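Long-range contact in interferon-inducible and double-stranded-dependent eIF-2kinase (Carassius auratus, PDB 4KMF), which binds Z-DNA through its Zalpha domain and, in its full-length form, probably acts as a kinase of translation initiation factor eIF2alpha: residues G18-A22 with P56-D60. Numbering follows the deposited sequence.
Sequences GKSIA and PPVWD. With nucleotides of chain B.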
ATOM      1  N   GLY A  18      19.337  13.713  12.335  1.00 27.95           N
ATOM      2  CA  GLY A  18      19.767  12.376  12.645  1.00 27.08           C
ATOM      3  C   GLY A  18      18.711  11.364  12.273  1.00 25.88           C
ATOM      4  O   GLY A  18      17.702  11.693  11.641  1.00 26.04           O
ATOM      5  N   LYS A  19      18.947  10.123  12.661  1.00 25.12           N
ATOM      6  CA  LYS A  19      18.135   9.019  12.171  1.00 25.13           C
ATOM      7  C   LYS A  19      16.667   9.170  12.576  1.00 23.58           C
ATOM      8  O   LYS A  19      16.360   9.591  13.681  1.00 24.32           O
ATOM      9  CB  LYS A  19      18.754   7.684  12.580  1.00 25.17           C
ATOM     10  CG  LYS A  19      18.702   7.371  14.056  1.00 28.81           C
ATOM     11  CD  LYS A  19      19.639   6.194  14.393  1.00 32.64           C
ATOM     12  CE  LYS A  19      19.987   6.191  15.866  1.00 36.69           C
ATOM     13  NZ  LYS A  19      18.740   6.282  16.672  1.00 40.07           N
ATOM     14  N   SER A  20      15.755   8.898  11.648  1.00 22.27           N
ATOM     15  CA  SER A  20      14.353   9.271  11.815  1.00 21.44           C
ATOM     16  C   SER A  20      13.446   8.235  11.170  1.00 20.68           C
ATOM     17  O   SER A  20      13.832   7.617  10.192  1.00 20.21           O
ATOM     18  CB  SER A  20      14.084  10.648  11.183  1.00 21.32           C
ATOM     19  OG  SER A  20      14.905  11.665  11.780  1.00 22.13           O
ATOM     20  N   ILE A  21      12.254   8.035  11.724  1.00 20.72           N
ATOM     21  CA  ILE A  21      11.262   7.208  11.045  1.00 20.21           C
ATOM     22  C   ILE A  21      10.513   8.061  10.014  1.00 19.19           C
ATOM     23  O   ILE A  21      10.534   9.295  10.097  1.00 19.18           O
ATOM     24  CB  ILE A  21      10.304   6.502  12.045  1.00 20.43           C
ATOM     25  CG1 ILE A  21       9.441   7.533  12.793  1.00 21.46           C
ATOM     26  CG2 ILE A  21      11.133   5.665  13.014  1.00 22.32           C
ATOM     27  CD1 ILE A  21       8.167   6.942  13.453  1.00 23.07           C
ATOM     28  N   ALA A  22       9.873   7.418   9.034  1.00 19.00           N
ATOM     29  CA  ALA A  22       9.171   8.127   7.966  1.00 19.18           C
ATOM     30  C   ALA A  22       8.126   9.112   8.482  1.00 19.85           C
ATOM     31  O   ALA A  22       7.971  10.183   7.924  1.00 20.05           O
ATOM     32  CB  ALA A  22       8.505   7.142   7.004  1.00 18.47           C
ATOM     33  N   PRO A  56       8.634   0.423  13.107  1.00 23.83           N
ATOM     34  CA  PRO A  56       8.878   1.095  11.828  1.00 23.90           C
ATOM     35  C   PRO A  56      10.372   1.242  11.486  1.00 22.96           C
ATOM     36  O   PRO A  56      11.198   1.344  12.388  1.00 22.91           O
ATOM     37  CB  PRO A  56       8.259   2.491  12.043  1.00 23.34           C
ATOM     38  CG  PRO A  56       8.356   2.719  13.505  1.00 25.41           C
ATOM     39  CD  PRO A  56       8.169   1.370  14.142  1.00 24.92           C
ATOM     40  N   PRO A  57      10.715   1.235  10.190  1.00 22.41           N
ATOM     41  CA  PRO A  57      12.127   1.420   9.809  1.00 21.61           C
ATOM     42  C   PRO A  57      12.646   2.784  10.201  1.00 20.70           C
ATOM     43  O   PRO A  57      11.916   3.788  10.105  1.00 20.59           O
ATOM     44  CB  PRO A  57      12.122   1.292   8.280  1.00 22.91           C
ATOM     45  CG  PRO A  57      10.721   0.768   7.903  1.00 23.14           C
ATOM     46  CD  PRO A  57       9.808   1.094   9.032  1.00 22.26           C
ATOM     47  N   VAL A  58      13.898   2.803  10.647  1.00 19.99           N
ATOM     48  CA  VAL A  58      14.610   4.034  10.993  1.00 19.84           C
ATOM     49  C   VAL A  58      15.564   4.340   9.839  1.00 19.83           C
ATOM     50  O   VAL A  58      16.280   3.441   9.342  1.00 21.88           O
ATOM     51  CB  VAL A  58      15.346   3.876  12.336  1.00 19.93           C
ATOM     52  CG1 VAL A  58      16.237   5.078  12.619  1.00 21.00           C
ATOM     53  CG2 VAL A  58      14.340   3.656  13.451  1.00 20.44           C
ATOM     54  N   TRP A  59      15.542   5.584   9.365  1.00 18.77           N
ATOM     55  CA  TRP A  59      16.280   5.949   8.150  1.00 18.67           C
ATOM     56  C   TRP A  59      17.428   6.837   8.536  1.00 19.51           C
ATOM     57  O   TRP A  59      17.287   7.672   9.450  1.00 19.76           O
ATOM     58  CB  TRP A  59      15.376   6.709   7.201  1.00 17.71           C
ATOM     59  CG  TRP A  59      14.290   5.837   6.643  1.00 16.36           C
ATOM     60  CD1 TRP A  59      13.026   5.644   7.162  1.00 16.11           C
ATOM     61  CD2 TRP A  59      14.374   5.044   5.459  1.00 17.49           C
ATOM     62  NE1 TRP A  59      12.328   4.752   6.370  1.00 16.54           N
ATOM     63  CE2 TRP A  59      13.128   4.376   5.319  1.00 15.94           C
ATOM     64  CE3 TRP A  59      15.399   4.819   4.490  1.00 15.38           C
ATOM     65  CZ2 TRP A  59      12.859   3.507   4.228  1.00 19.65           C
ATOM     66  CZ3 TRP A  59      15.133   3.970   3.412  1.00 15.78           C
ATOM     67  CH2 TRP A  59      13.861   3.326   3.289  1.00 17.14           C
ATOM     68  N   ASP A  60      18.562   6.660   7.869  1.00 19.98           N
ATOM     69  CA  ASP A  60      19.676   7.585   8.081  1.00 21.54           C
ATOM     70  C   ASP A  60      20.533   7.695   6.833  1.00 22.55           C
ATOM     71  O   ASP A  60      20.338   6.960   5.864  1.00 21.64           O
ATOM     72  CB  ASP A  60      20.526   7.106   9.257  1.00 22.24           C
ATOM     73  CG  ASP A  60      21.312   8.217   9.877  1.00 25.41           C
ATOM     74  OD1 ASP A  60      22.016   7.912  10.840  1.00 29.28           O
ATOM     75  OD2 ASP A  60      21.202   9.395   9.430  1.00 27.94           O
TER
ATOM     76  P    DG B   3       5.395  -0.229  11.074  1.00 18.63           P
ATOM     77  OP1  DG B   3       5.713  -0.506  12.486  1.00 21.02           O
ATOM     78  OP2  DG B   3       5.267   1.198  10.671  1.00 20.24           O
ATOM     79  O5'  DG B   3       6.469  -0.963  10.122  1.00 19.17           O
ATOM     80  C5'  DG B   3       6.321  -0.852   8.724  1.00 17.28           C
ATOM     81  C4'  DG B   3       7.313  -1.725   7.973  1.00 18.28           C
ATOM     82  O4'  DG B   3       6.987  -3.119   8.180  1.00 16.16           O
ATOM     83  C3'  DG B   3       7.143  -1.523   6.478  1.00 18.25           C
ATOM     84  O3'  DG B   3       8.061  -0.503   6.041  1.00 18.03           O
ATOM     85  C2'  DG B   3       7.464  -2.870   5.839  1.00 19.17           C
ATOM     86  C1'  DG B   3       7.242  -3.865   6.970  1.00 17.90           C
ATOM     87  N9   DG B   3       6.093  -4.725   6.849  1.00 17.55           N
ATOM     88  C8   DG B   3       6.079  -6.091   6.968  1.00 16.71           C
ATOM     89  N7   DG B   3       4.856  -6.580   6.879  1.00 17.55           N
ATOM     90  C5   DG B   3       4.027  -5.474   6.705  1.00 18.32           C
ATOM     91  C6   DG B   3       2.611  -5.382   6.576  1.00 18.41           C
ATOM     92  O6   DG B   3       1.762  -6.307   6.548  1.00 21.00           O
ATOM     93  N1   DG B   3       2.188  -4.061   6.419  1.00 17.94           N
ATOM     94  C2   DG B   3       3.000  -2.951   6.423  1.00 16.69           C
ATOM     95  N2   DG B   3       2.409  -1.752   6.240  1.00 16.43           N
ATOM     96  N3   DG B   3       4.329  -3.029   6.566  1.00 16.09           N
ATOM     97  C4   DG B   3       4.783  -4.313   6.697  1.00 16.88           C
TER
HETATM   98  O   HOH W   1      21.615   9.795  13.746  1.00 35.33           O
HETATM   99  O   HOH W   2       9.694   4.560   8.872  1.00 21.25           O
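Ser20 and Trp59 face each other as an antiparallel hydrogen-bonded pair: Ser20 N donates to Trp59 O at 2.9 Å and Trp59 N to Ser20 O at 2.8 Å. Where the strand pairing gives out, a water takes over, accepting from Ala22 N and donating to Pro57 O at 2.7 Å. Ser20 suits this buried strand position because its small side chain fits there and its OG donates back to Gly18 O (2.8 Å), while Gly18 tolerates the positive phi that ends the preceding helix. Flat Trp59 turns its ring edge to Ser20 O.

Apolar contacts gather around Val58. With CG1 anti to the backbone N (chi1 173°), its two methyls divide the work: CG1 meets Lys19 CB at 3.6 Å and CG2 meets Ile21 CG2 at 3.8 Å. Ile21 CG2 also reaches the Pro56 ring, which, after a cis peptide bond, lies against the phosphate of DG3 of chain B.

Asp60 suits its place by laying OD1 beside Lys19 CB (3.7 Å) while OD2 joins a hydrogen bond just outside the segments; an alanine here would probably leave Lys19 CB less covered and the water on Lys19 N without its weak second partner.

In this winged helix-turn-helix domain, strand 58-61 lies between 20-21 and 49-51, Phe13 and Leu14 of helix 2-17 touch Ser20, and Trp59 packs edge-to-face with Tyr41 of helix 33-45.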